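Local coordinates for protein nicotinate-nucleotide diphosphorylase (Carboxylating) (Streptococcus pyogenes GA06023, PDB 5HUO) that catalyses the formation of nicotinate mononucleotide, CO2 and diphosphate from quinolinate and 5-phosphoribosyl 1-diphosphate, a step of NAD(+) biosynthesis, at residues A67-F72 with K307-L312; V224-E229 with A240-I245; T163-P168 with L295-K300; F135-S140 with S301-M306; D40-A45 with Q86-L91. All blocks are in the same frame, centred on the assembly; numbering follows the deposited sequence.

Overall arrangement
Contacts 1, 4 and 5 lie together round the four-stranded antiparallel sheet. Contact 4 shares strand 304-311 with contact 1 and touches contact 5 through F135 and M306; its centre is about 18 Å from that of contact 1 and about 16 Å from that of contact 5. Contact 3 sits near the middle of the chain and meets contact 4 where T167 packs on H138. Its two sulfates, probably from the crystallisation liquor, may mark the substrate pocket. Contact 2 belongs to the six-stranded parallel sheet, its centre about 24 Å from that of contact 3 and about 54 Å from that of contact 1; its D243 side chain lies about 6 Å from a bound sulfate.

Contact 1: A67-F72 with K307-L312; sequences AKVSLF and KGLTYL
With chi1 -168°, V69 CG1 is anti to its backbone N and CG2 beside it; L309 CG is anti to its own N (177°), and V69 CG2 meets L309 CD1 at 3.4 Å. They belong to two neighbouring strands of the four-stranded antiparallel sheet, 66-73 and 304-311, the latter at its edge within the chain. The short segments run at 166° to each other. K68 and T310 form a hydrogen-bonded pair, K68 N giving to T310 O at 2.8 Å and T310 N giving to K68 O. S70 and K307 form another, in which each N bonds the other residue's O. Between these pairs the register slips by one residue, a beta bulge on the side of 307-312, where G308 has positive phi. On the face of A67 and Y311, A67 CB touches L309 CD1 at 3.7 Å and lies near the Y311 ring. This face continues onto helix 122-153, where A67 rests on V122 and V69 on L125, while L309 packs on N199 of a second subunit. At the other face the methyl L312 CD2 approaches K68 CB to 3.9 Å. Beside the bulge, L309 CA directs a CA-H...O contact at K68 O, 3.3 Å away.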
# COMPACT_ATOMS: atom_id res chain seq x y z
N ALA A 67 -11.69 -2.40 32.05
CA ALA A 67 -11.29 -3.63 32.68
C ALA A 67 -9.78 -3.70 32.77
O ALA A 67 -9.08 -2.94 32.14
CB ALA A 67 -11.84 -4.80 31.91
N LYS A 68 -9.33 -4.63 33.58
CA LYS A 68 -7.92 -4.84 33.77
C LYS A 68 -7.62 -6.30 33.56
O LYS A 68 -8.36 -7.15 34.01
CB LYS A 68 -7.46 -4.42 35.16
CG LYS A 68 -5.98 -4.69 35.42
CD LYS A 68 -5.35 -3.81 36.51
CE LYS A 68 -5.75 -4.16 37.95
NZ LYS A 68 -5.65 -5.62 38.21
N VAL A 69 -6.50 -6.56 32.89
CA VAL A 69 -5.99 -7.91 32.65
C VAL A 69 -4.51 -7.91 32.91
O VAL A 69 -3.84 -6.94 32.67
CB VAL A 69 -6.09 -8.36 31.21
CG1 VAL A 69 -5.82 -9.86 31.12
CG2 VAL A 69 -7.45 -8.15 30.70
N SER A 70 -4.01 -9.04 33.37
CA SER A 70 -2.62 -9.19 33.73
C SER A 70 -1.85 -10.08 32.75
O SER A 70 -2.32 -11.13 32.33
CB SER A 70 -2.51 -9.75 35.15
OG SER A 70 -2.99 -8.79 36.06
N LEU A 71 -0.65 -9.64 32.45
CA LEU A 71 0.25 -10.40 31.63
C LEU A 71 1.23 -11.14 32.55
O LEU A 71 1.97 -10.51 33.29
CB LEU A 71 1.03 -9.49 30.70
CG LEU A 71 2.12 -10.19 29.85
CD1 LEU A 71 1.55 -11.17 28.84
CD2 LEU A 71 2.93 -9.12 29.14
N PHE A 72 1.23 -12.46 32.46
CA PHE A 72 2.07 -13.31 33.28
C PHE A 72 3.08 -14.07 32.45
O PHE A 72 2.76 -14.64 31.40
CB PHE A 72 1.23 -14.33 34.06
CG PHE A 72 0.42 -13.75 35.16
CD1 PHE A 72 1.05 -13.39 36.36
CD2 PHE A 72 -0.96 -13.57 35.04
CE1 PHE A 72 0.32 -12.79 37.37
CE2 PHE A 72 -1.68 -13.02 36.06
CZ PHE A 72 -1.04 -12.62 37.22
N LYS A 307 -4.36 -13.21 31.90
CA LYS A 307 -5.36 -13.79 32.78
C LYS A 307 -5.76 -12.77 33.84
O LYS A 307 -5.16 -11.70 33.98
CB LYS A 307 -4.78 -15.09 33.44
CG LYS A 307 -5.29 -16.38 32.85
CD LYS A 307 -4.25 -17.49 32.92
CE LYS A 307 -4.67 -18.71 32.05
NZ LYS A 307 -3.56 -19.71 31.80
N GLY A 308 -6.78 -13.13 34.61
CA GLY A 308 -7.20 -12.32 35.74
C GLY A 308 -7.96 -11.08 35.32
O GLY A 308 -7.76 -10.00 35.90
N LEU A 309 -8.86 -11.26 34.39
CA LEU A 309 -9.68 -10.17 33.93
C LEU A 309 -10.67 -9.77 35.02
O LEU A 309 -11.39 -10.60 35.56
CB LEU A 309 -10.46 -10.56 32.71
CG LEU A 309 -11.44 -9.52 32.16
CD1 LEU A 309 -10.71 -8.34 31.63
CD2 LEU A 309 -12.28 -10.06 31.05
N THR A 310 -10.66 -8.48 35.36
CA THR A 310 -11.56 -7.91 36.35
C THR A 310 -12.02 -6.58 35.88
O THR A 310 -11.24 -5.82 35.32
CB THR A 310 -10.87 -7.72 37.72
OG1 THR A 310 -9.82 -6.77 37.58
CG2 THR A 310 -10.25 -9.00 38.23
N TYR A 311 -13.25 -6.24 36.20
CA TYR A 311 -13.77 -4.90 35.93
C TYR A 311 -13.31 -3.86 36.96
O TYR A 311 -13.17 -4.16 38.13
CB TYR A 311 -15.26 -4.93 35.90
CG TYR A 311 -15.83 -5.48 34.63
CD1 TYR A 311 -15.82 -4.72 33.46
CD2 TYR A 311 -16.40 -6.75 34.58
CE1 TYR A 311 -16.36 -5.21 32.29
CE2 TYR A 311 -16.94 -7.25 33.41
CZ TYR A 311 -16.93 -6.48 32.27
OH TYR A 311 -17.48 -6.95 31.11
N LEU A 312 -13.00 -2.66 36.51
CA LEU A 312 -12.56 -1.62 37.43
C LEU A 312 -13.74 -0.96 38.14
O LEU A 312 -14.78 -0.74 37.55
CB LEU A 312 -11.69 -0.57 36.75
CG LEU A 312 -10.41 -1.19 36.25
CD1 LEU A 312 -9.46 -0.08 35.85
CD2 LEU A 312 -9.75 -2.09 37.29

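Contact 2: V224-E229 with A240-I245; sequences VEVEVE and AGVDII
V242 turns its side chain to strand 224-228 just after the Schellman motif at G241 that ends helix 231-240. Its CG1 meets two valines, lying 4.0 Å from V226 CG2 and 4.1 Å from V224 CG1, both side chains roughly perpendicular to its own. D243 follows and grips the start of the strand from two directions. Its OD2 accepts a hydrogen bond from V224 N at 2.9 Å through its anti lone pair, with CG lying beside its own backbone N (chi1 -62°), while D243 N donates to V224 O at 3.1 Å. That carboxylate oxygen also forms a salt bridge to R215 of helix 207-217. At I244, the N adds a second donor to V224 O, and the I244 O receives V226 N at 3.1 Å. The I244 CG2 methyl lies 3.5 Å from E225 CD, the extended glutamate crossing the isoleucine at a slant. I245 comes last: its CG2 touches V228 CG2 at 4.2 Å, and both side chains pack on helix 231-240. Parallel pairing of E225 with I244 and V226 with I245 closes the beta-alpha-beta unit of strand 224-228, helix 231-240 and strand 244-248, consistent with the alpha/beta-barrel-like C-terminal domain of the quinolinate phosphoribosyltransferase family.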
# COMPACT_ATOMS: atom_id res chain seq x y z
N VAL A 224 33.86 -5.91 3.93
CA VAL A 224 33.98 -7.08 3.07
C VAL A 224 34.38 -8.23 3.92
O VAL A 224 35.38 -8.18 4.67
CB VAL A 224 35.02 -6.89 1.95
CG1 VAL A 224 35.27 -8.20 1.20
CG2 VAL A 224 34.52 -5.88 0.94
N GLU A 225 33.64 -9.30 3.73
CA GLU A 225 33.88 -10.57 4.41
C GLU A 225 34.02 -11.69 3.38
O GLU A 225 33.44 -11.63 2.32
CB GLU A 225 32.73 -10.89 5.39
CG GLU A 225 32.92 -12.17 6.17
CD GLU A 225 31.92 -12.38 7.31
OE1 GLU A 225 31.13 -11.49 7.61
OE2 GLU A 225 31.93 -13.46 7.92
N VAL A 226 34.82 -12.69 3.73
CA VAL A 226 35.00 -13.88 2.89
C VAL A 226 34.82 -15.14 3.69
O VAL A 226 35.46 -15.29 4.73
CB VAL A 226 36.41 -13.99 2.32
CG1 VAL A 226 36.55 -15.27 1.53
CG2 VAL A 226 36.72 -12.83 1.43
N GLU A 227 34.03 -16.06 3.14
CA GLU A 227 33.90 -17.43 3.68
C GLU A 227 34.97 -18.33 3.13
O GLU A 227 35.12 -18.44 1.93
CB GLU A 227 32.56 -18.08 3.36
CG GLU A 227 31.31 -17.31 3.79
CD GLU A 227 30.01 -18.04 3.47
OE1 GLU A 227 30.06 -19.07 2.71
OE2 GLU A 227 28.94 -17.58 3.98
N VAL A 228 35.70 -18.96 4.02
CA VAL A 228 36.89 -19.73 3.69
C VAL A 228 36.82 -21.12 4.32
O VAL A 228 36.53 -21.26 5.50
CB VAL A 228 38.13 -18.97 4.17
CG1 VAL A 228 39.39 -19.76 3.95
CG2 VAL A 228 38.22 -17.66 3.43
N GLU A 229 37.08 -22.14 3.52
CA GLU A 229 37.07 -23.56 4.01
C GLU A 229 38.46 -24.15 4.22
O GLU A 229 38.59 -25.22 4.78
CB GLU A 229 36.29 -24.47 3.06
CG GLU A 229 34.82 -24.06 2.91
CD GLU A 229 33.97 -25.06 2.15
OE1 GLU A 229 34.31 -26.26 2.17
OE2 GLU A 229 32.95 -24.66 1.55
N ALA A 240 45.22 -10.18 1.48
CA ALA A 240 44.40 -9.25 0.67
C ALA A 240 43.79 -8.06 1.48
O ALA A 240 43.32 -7.09 0.90
CB ALA A 240 43.31 -10.00 -0.07
N GLY A 241 43.80 -8.16 2.80
CA GLY A 241 43.38 -7.06 3.69
C GLY A 241 41.89 -6.96 3.95
O GLY A 241 41.39 -5.87 4.23
N VAL A 242 41.16 -8.08 3.85
CA VAL A 242 39.69 -8.11 4.11
C VAL A 242 39.40 -7.77 5.54
O VAL A 242 40.30 -7.81 6.40
CB VAL A 242 38.98 -9.43 3.82
CG1 VAL A 242 38.98 -9.65 2.35
CG2 VAL A 242 39.58 -10.57 4.62
N ASP A 243 38.14 -7.42 5.78
CA ASP A 243 37.72 -6.95 7.10
C ASP A 243 37.43 -8.10 8.02
O ASP A 243 37.75 -8.06 9.21
CB ASP A 243 36.52 -6.06 6.93
CG ASP A 243 36.85 -4.83 6.12
OD1 ASP A 243 37.79 -4.09 6.52
OD2 ASP A 243 36.16 -4.56 5.12
N ILE A 244 36.83 -9.13 7.46
CA ILE A 244 36.38 -10.29 8.23
C ILE A 244 36.55 -11.57 7.45
O ILE A 244 36.20 -11.64 6.29
CB ILE A 244 34.89 -10.21 8.58
CG1 ILE A 244 34.60 -8.87 9.25
CG2 ILE A 244 34.51 -11.40 9.47
CD1 ILE A 244 33.13 -8.64 9.58
N ILE A 245 37.12 -12.56 8.12
CA ILE A 245 37.29 -13.90 7.54
C ILE A 245 36.40 -14.87 8.27
O ILE A 245 36.42 -14.90 9.51
CB ILE A 245 38.74 -14.38 7.61
CG1 ILE A 245 39.63 -13.45 6.80
CG2 ILE A 245 38.85 -15.81 7.10
CD1 ILE A 245 41.11 -13.77 6.87

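Contact 3: T163-P168 with L295-K300; sequences TRKTTP and LTHSAK. With SO4 (sulfate ion), chain J; SO4 (sulfate ion), chain I.
K165 and H297 run alongside each other in the same sense, with K165 CB at the edge of the imidazole, in its plane, 3.8 Å from H297 CD2. Both reach one sulfate ion: H297 NE2 donates to its O4 at 2.7 Å, with an N-H...O angle of 161°, and K165 NZ donates to its O3 at 2.9 Å. The lysine chain, extended beyond CG, carries its amine past the ring to that anion. At the other side of the ring H297 ND1 shares a 2.7 Å hydrogen bond with S298 OG, so both ring nitrogens are engaged, probably fixing the imidazole rotation. T296 likewise lies along T166. Its hydroxyl, set between backbone N and carbonyl carbon (chi1 51°), donates to K165 O at 2.6 Å from well above the carbonyl plane, and it accepts from a water that also bonds T163 OG1; G293 O is a further partner of this hydroxyl. T163 OG1 in turn accepts a hydrogen bond from K165 N, an ST turn. R164 faces away from 295-300; its NH1 makes a weak, long bond to a second sulfate and its NH2 a salt bridge with D49 of a second subunit. The ions probably come from the crystallisation liquor, but they mark a basic pocket consistent with a site for phosphate or carboxylate groups of the substrates. The loop leads from strand 159-161 into helix 171-180, against which T296 also packs through E174 and V178, while L295 rests on helix 122-153.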
# COMPACT_ATOMS: atom_id res chain seq x y z
N THR A 163 22.21 -14.02 11.80
CA THR A 163 22.37 -14.25 10.34
C THR A 163 21.17 -13.68 9.56
O THR A 163 20.33 -12.98 10.13
CB THR A 163 22.44 -15.77 10.04
OG1 THR A 163 21.20 -16.40 10.42
CG2 THR A 163 23.56 -16.44 10.78
N ARG A 164 21.09 -14.02 8.28
CA ARG A 164 19.95 -13.66 7.46
C ARG A 164 18.93 -14.75 7.41
O ARG A 164 18.03 -14.73 6.59
CB ARG A 164 20.38 -13.30 6.06
CG ARG A 164 20.86 -11.87 5.95
CD ARG A 164 21.66 -11.62 4.67
NE ARG A 164 20.91 -11.94 3.45
CZ ARG A 164 21.27 -12.89 2.60
NH1 ARG A 164 22.37 -13.67 2.81
NH2 ARG A 164 20.57 -13.09 1.53
N LYS A 165 19.10 -15.77 8.24
CA LYS A 165 18.17 -16.92 8.24
C LYS A 165 17.06 -16.60 9.20
O LYS A 165 16.99 -17.13 10.33
CB LYS A 165 18.90 -18.16 8.62
CG LYS A 165 20.02 -18.44 7.65
CD LYS A 165 20.60 -19.80 7.88
CE LYS A 165 21.83 -19.97 7.03
NZ LYS A 165 22.29 -21.41 7.07
N THR A 166 16.23 -15.66 8.76
CA THR A 166 15.21 -15.03 9.59
C THR A 166 13.82 -15.27 9.02
O THR A 166 13.64 -15.72 7.91
CB THR A 166 15.41 -13.53 9.67
OG1 THR A 166 15.52 -12.98 8.35
CG2 THR A 166 16.67 -13.21 10.46
N THR A 167 12.83 -15.03 9.83
CA THR A 167 11.45 -15.29 9.43
C THR A 167 11.06 -14.18 8.49
O THR A 167 11.24 -13.04 8.85
CB THR A 167 10.49 -15.24 10.65
OG1 THR A 167 10.96 -16.14 11.66
CG2 THR A 167 9.13 -15.67 10.22
N PRO A 168 10.57 -14.50 7.29
CA PRO A 168 10.36 -13.45 6.32
C PRO A 168 9.50 -12.34 6.85
O PRO A 168 8.54 -12.57 7.57
CB PRO A 168 9.62 -14.16 5.19
CG PRO A 168 10.13 -15.52 5.26
CD PRO A 168 10.39 -15.82 6.71
N LEU A 295 19.32 -19.36 16.09
CA LEU A 295 18.80 -18.30 16.99
C LEU A 295 17.54 -17.67 16.44
O LEU A 295 16.65 -17.27 17.22
CB LEU A 295 19.84 -17.21 17.18
CG LEU A 295 21.07 -17.63 17.99
CD1 LEU A 295 21.98 -16.42 18.12
CD2 LEU A 295 20.66 -18.14 19.35
N THR A 296 17.45 -17.58 15.12
CA THR A 296 16.30 -16.95 14.46
C THR A 296 15.42 -17.92 13.69
O THR A 296 14.21 -17.75 13.68
CB THR A 296 16.74 -15.80 13.54
OG1 THR A 296 17.78 -16.27 12.67
CG2 THR A 296 17.26 -14.68 14.36
N HIS A 297 15.99 -18.95 13.10
CA HIS A 297 15.13 -19.89 12.29
C HIS A 297 14.46 -21.02 13.07
O HIS A 297 13.55 -21.65 12.57
CB HIS A 297 15.82 -20.40 11.00
CG HIS A 297 16.97 -21.33 11.20
ND1 HIS A 297 16.90 -22.47 11.97
CD2 HIS A 297 18.22 -21.32 10.66
CE1 HIS A 297 18.05 -23.12 11.93
NE2 HIS A 297 18.88 -22.44 11.15
N SER A 298 14.93 -21.28 14.30
CA SER A 298 14.54 -22.47 15.10
C SER A 298 14.40 -22.15 16.60
O SER A 298 14.64 -23.01 17.45
CB SER A 298 15.54 -23.61 14.91
OG SER A 298 15.47 -24.14 13.60
N ALA A 299 13.95 -20.95 16.90
CA ALA A 299 13.76 -20.55 18.28
C ALA A 299 12.42 -20.99 18.77
O ALA A 299 11.44 -20.82 18.09
CB ALA A 299 13.87 -19.06 18.40
N LYS A 300 12.38 -21.58 19.95
CA LYS A 300 11.13 -21.94 20.59
C LYS A 300 10.50 -20.68 21.11
O LYS A 300 11.21 -19.79 21.55
CB LYS A 300 11.37 -22.93 21.72
CG LYS A 300 11.63 -24.32 21.19
CD LYS A 300 11.91 -25.30 22.33
CE LYS A 300 11.97 -26.79 21.90
NZ LYS A 300 11.78 -27.76 23.02
S SO4 J . 24.68 -13.97 6.25
O1 SO4 J . 25.59 -14.76 7.11
O2 SO4 J . 24.14 -12.82 7.02
O3 SO4 J . 25.31 -13.39 5.04
O4 SO4 J . 23.64 -14.90 5.80
S SO4 I . 23.05 -22.43 10.77
O1 SO4 I . 23.68 -23.44 11.63
O2 SO4 I . 23.48 -21.11 11.24
O3 SO4 I . 23.63 -22.52 9.44
O4 SO4 I . 21.58 -22.56 10.68
O HOH W 1 20.37 -16.15 12.93

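Contact 4: F135-S140 with S301-M306; sequences FLQHLS and SLDFSM
L302 N donates to Q137 O at 3.1 Å where the chain before strand 304-311 passes helix 122-153; the short helix and strand segments run nearly antiparallel, at 162°. The F304 ring is the main apolar partner. L136 CD2 sits over the centre of one face, 3.5 Å from the centroid and 5° off the ring normal, a CH-pi contact, with the leucine roughly perpendicular to the phenylalanine. S140 CB lies at the ring edge, in its plane, 3.8 Å from F304 CE1, and also meets L302 CD2. S140 OG is bonded outside the contact to A80 O. Q137 passes antiparallel to F304, its amide nearly coplanar with the ring. With CG beside its own backbone N (chi1 -78°) and the chain extended beyond it, the side chain runs along 302-304 and places NE2 3.3 Å from F304 O, a weak hydrogen bond. S301 CB packs 3.5 Å from Q137 O, and S301 OG bonds H297 O of a second subunit, so this approach to the strand also takes part in a contact between subunits. L71 and L79 also pack on both L136 and F304. The whole is a helix packed on the incoming end of a sheet strand, the antiparallel sheet and long helix of the family's N-terminal domain being completed here by the C-terminal end of the chain.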
# COMPACT_ATOMS: atom_id res chain seq x y z
N PHE A 135 3.57 -11.78 19.19
CA PHE A 135 4.82 -11.02 19.07
C PHE A 135 5.70 -11.29 20.27
O PHE A 135 6.81 -11.71 20.14
CB PHE A 135 4.58 -9.53 18.89
CG PHE A 135 4.29 -9.13 17.47
CD1 PHE A 135 5.29 -8.98 16.57
CD2 PHE A 135 2.95 -8.92 17.04
CE1 PHE A 135 5.01 -8.66 15.26
CE2 PHE A 135 2.68 -8.58 15.73
CZ PHE A 135 3.72 -8.45 14.84
N LEU A 136 5.15 -11.07 21.44
CA LEU A 136 5.92 -11.18 22.70
C LEU A 136 6.53 -12.55 22.91
O LEU A 136 7.68 -12.69 23.28
CB LEU A 136 5.05 -10.86 23.87
CG LEU A 136 5.81 -10.73 25.20
CD1 LEU A 136 6.59 -9.44 25.25
CD2 LEU A 136 4.83 -10.80 26.37
N GLN A 137 5.77 -13.58 22.62
CA GLN A 137 6.25 -14.96 22.79
C GLN A 137 7.39 -15.23 21.87
O GLN A 137 8.39 -15.81 22.25
CB GLN A 137 5.14 -15.95 22.57
CG GLN A 137 4.23 -16.03 23.78
CD GLN A 137 3.11 -17.00 23.61
OE1 GLN A 137 2.90 -17.53 22.50
NE2 GLN A 137 2.32 -17.18 24.64
N HIS A 138 7.25 -14.78 20.65
CA HIS A 138 8.25 -15.09 19.59
C HIS A 138 9.59 -14.39 19.88
O HIS A 138 10.67 -15.02 19.83
CB HIS A 138 7.70 -14.64 18.22
CG HIS A 138 8.62 -14.86 17.07
ND1 HIS A 138 8.85 -16.09 16.53
CD2 HIS A 138 9.36 -13.99 16.33
CE1 HIS A 138 9.70 -15.99 15.51
NE2 HIS A 138 10.03 -14.72 15.36
N LEU A 139 9.50 -13.10 20.21
CA LEU A 139 10.67 -12.33 20.43
C LEU A 139 11.35 -12.77 21.75
O LEU A 139 12.59 -12.81 21.84
CB LEU A 139 10.35 -10.83 20.42
CG LEU A 139 9.79 -10.34 19.10
CD1 LEU A 139 9.54 -8.85 19.16
CD2 LEU A 139 10.70 -10.58 17.96
N SER A 140 10.57 -13.03 22.78
CA SER A 140 11.16 -13.46 24.05
C SER A 140 11.85 -14.83 23.93
O SER A 140 12.84 -15.13 24.54
CB SER A 140 10.09 -13.48 25.15
OG SER A 140 9.66 -12.14 25.46
N SER A 301 9.20 -20.55 21.07
CA SER A 301 8.63 -19.34 21.62
C SER A 301 8.58 -19.50 23.14
O SER A 301 8.53 -20.59 23.62
CB SER A 301 7.30 -18.91 20.98
OG SER A 301 6.43 -19.98 21.02
N LEU A 302 8.59 -18.40 23.87
CA LEU A 302 8.51 -18.42 25.31
C LEU A 302 7.07 -18.24 25.75
O LEU A 302 6.41 -17.30 25.35
CB LEU A 302 9.36 -17.31 25.90
CG LEU A 302 9.68 -17.42 27.39
CD1 LEU A 302 10.78 -18.47 27.55
CD2 LEU A 302 10.18 -16.08 27.94
N ASP A 303 6.62 -19.09 26.66
CA ASP A 303 5.23 -19.08 27.10
C ASP A 303 4.86 -17.88 28.07
O ASP A 303 5.63 -17.55 29.03
CB ASP A 303 4.88 -20.43 27.70
CG ASP A 303 3.34 -20.66 27.81
OD1 ASP A 303 2.52 -19.97 27.15
OD2 ASP A 303 2.94 -21.57 28.58
N PHE A 304 3.76 -17.20 27.75
CA PHE A 304 3.14 -16.17 28.57
C PHE A 304 1.62 -16.43 28.54
O PHE A 304 1.14 -17.14 27.68
CB PHE A 304 3.31 -14.74 28.01
CG PHE A 304 4.70 -14.19 28.08
CD1 PHE A 304 5.66 -14.53 27.11
CD2 PHE A 304 5.06 -13.32 29.07
CE1 PHE A 304 6.93 -14.02 27.15
CE2 PHE A 304 6.35 -12.78 29.12
CZ PHE A 304 7.28 -13.13 28.17
N SER A 305 0.88 -15.83 29.48
CA SER A 305 -0.55 -15.80 29.38
C SER A 305 -1.10 -14.49 29.91
O SER A 305 -0.49 -13.80 30.68
CB SER A 305 -1.17 -16.96 30.12
OG SER A 305 -1.33 -16.63 31.50
N MET A 306 -2.28 -14.15 29.44
CA MET A 306 -3.05 -12.99 29.91
C MET A 306 -4.27 -13.52 30.62
O MET A 306 -5.10 -14.21 30.03
CB MET A 306 -3.49 -12.11 28.78
CG MET A 306 -2.48 -11.09 28.42
SD MET A 306 -2.89 -10.16 26.94
CE MET A 306 -4.57 -9.59 27.25

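Contact 5: D40-A45 with Q86-L91; sequences DTLKAA and QRVFTL
L42 meets V88 and L91 in a helix-helix packing of the N-terminal part of the chain, where the short axes of 40-45 and 86-91 cross at -71° and come within 9.9 Å. A first torsion of -54° sets L42 CG next to the backbone N and directs CD1 to V88 CG2 at 3.6 Å, the side chains roughly perpendicular, and to R87 CB at 3.8 Å, so one branch touches both residues. L42 CB is met by L91 CD1 at 3.7 Å. The same L91 methyl also reaches K43 CG at 4.1 Å. No hydrogen bond joins the two segments; the contact is made by aliphatic carbons. R87 offers its CB and CG to L42, while L91 CD2, of the same helix, lies over one face of the guanidinium, offset toward its rim. The charged end is held by a salt bridge from NH1 to D39, on the same helix as L42. In the next shell, L42 and A45 rest on F135 of helix 122-153, and V88 packs on L46. Toward neighbouring subunits, T41 O accepts from N169 ND2 of a second subunit, while D40 forms a salt bridge with R47 of a fourth. Helix 82-92 thus lies between helix 35-49 and strand 95-98, with F89 also touching helix 122-153.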
# COMPACT_ATOMS: atom_id res chain seq x y z
N ASP A 40 3.25 -0.60 10.75
CA ASP A 40 2.62 -1.23 9.58
C ASP A 40 2.51 -2.71 9.72
O ASP A 40 1.50 -3.29 9.35
CB ASP A 40 3.35 -0.91 8.30
CG ASP A 40 3.09 0.51 7.83
OD1 ASP A 40 1.98 1.06 8.09
OD2 ASP A 40 4.03 1.10 7.24
N THR A 41 3.53 -3.31 10.32
CA THR A 41 3.59 -4.76 10.57
C THR A 41 2.53 -5.21 11.57
O THR A 41 1.83 -6.21 11.36
CB THR A 41 4.96 -5.16 11.14
OG1 THR A 41 5.98 -4.82 10.25
CG2 THR A 41 5.04 -6.60 11.39
N LEU A 42 2.40 -4.46 12.66
CA LEU A 42 1.38 -4.78 13.69
C LEU A 42 -0.05 -4.59 13.19
O LEU A 42 -0.91 -5.42 13.43
CB LEU A 42 1.56 -3.96 14.95
CG LEU A 42 2.92 -3.94 15.68
CD1 LEU A 42 2.71 -3.58 17.12
CD2 LEU A 42 3.67 -5.21 15.59
N LYS A 43 -0.28 -3.53 12.42
CA LYS A 43 -1.57 -3.36 11.80
C LYS A 43 -1.91 -4.56 10.93
O LYS A 43 -3.04 -5.06 10.94
CB LYS A 43 -1.62 -2.10 10.97
CG LYS A 43 -1.77 -0.89 11.84
CD LYS A 43 -2.13 0.33 11.01
CE LYS A 43 -1.10 1.43 11.14
NZ LYS A 43 -1.74 2.71 10.74
N ALA A 44 -0.96 -4.98 10.11
CA ALA A 44 -1.21 -6.07 9.20
C ALA A 44 -1.61 -7.28 9.99
O ALA A 44 -2.46 -8.08 9.58
CB ALA A 44 0.02 -6.32 8.33
N ALA A 45 -0.94 -7.44 11.11
CA ALA A 45 -1.15 -8.61 11.94
C ALA A 45 -2.54 -8.62 12.56
O ALA A 45 -3.17 -9.68 12.70
CB ALA A 45 -0.07 -8.71 13.03
N GLN A 86 2.80 -3.94 23.79
CA GLN A 86 1.98 -2.79 24.17
C GLN A 86 1.35 -2.09 22.96
O GLN A 86 0.21 -1.64 22.99
CB GLN A 86 2.81 -1.77 24.98
CG GLN A 86 3.19 -2.30 26.33
CD GLN A 86 3.93 -1.31 27.19
OE1 GLN A 86 5.11 -1.52 27.50
NE2 GLN A 86 3.28 -0.24 27.58
N ARG A 87 2.16 -1.97 21.92
CA ARG A 87 1.78 -1.16 20.74
C ARG A 87 0.61 -1.78 19.99
O ARG A 87 -0.20 -1.09 19.43
CB ARG A 87 3.00 -0.97 19.81
CG ARG A 87 2.73 -0.05 18.65
CD ARG A 87 2.35 1.34 19.08
NE ARG A 87 2.19 2.22 17.96
CZ ARG A 87 1.42 3.31 17.93
NH1 ARG A 87 1.29 4.01 16.83
NH2 ARG A 87 0.76 3.71 18.96
N VAL A 88 0.51 -3.08 20.04
CA VAL A 88 -0.63 -3.76 19.42
C VAL A 88 -1.94 -3.21 19.98
O VAL A 88 -2.89 -2.95 19.23
CB VAL A 88 -0.59 -5.27 19.63
CG1 VAL A 88 -1.84 -5.93 19.10
CG2 VAL A 88 0.61 -5.89 18.95
N PHE A 89 -2.00 -3.05 21.30
CA PHE A 89 -3.23 -2.51 21.97
C PHE A 89 -3.48 -1.06 21.61
O PHE A 89 -4.55 -0.66 21.28
CB PHE A 89 -3.15 -2.62 23.49
CG PHE A 89 -3.08 -4.02 23.98
CD1 PHE A 89 -4.22 -4.75 24.21
CD2 PHE A 89 -1.84 -4.64 24.17
CE1 PHE A 89 -4.15 -6.07 24.62
CE2 PHE A 89 -1.76 -5.96 24.59
CZ PHE A 89 -2.92 -6.66 24.83
N THR A 90 -2.42 -0.30 21.64
CA THR A 90 -2.45 1.14 21.43
C THR A 90 -2.83 1.60 20.01
O THR A 90 -3.44 2.63 19.83
CB THR A 90 -1.09 1.69 21.82
OG1 THR A 90 -1.02 1.62 23.24
CG2 THR A 90 -0.96 3.07 21.49
N LEU A 91 -2.44 0.84 19.00
CA LEU A 91 -2.92 1.07 17.63
C LEU A 91 -4.42 0.79 17.45
O LEU A 91 -5.08 1.43 16.64
CB LEU A 91 -2.23 0.14 16.69
CG LEU A 91 -0.78 0.44 16.39
CD1 LEU A 91 -0.21 -0.75 15.63
CD2 LEU A 91 -0.65 1.70 15.57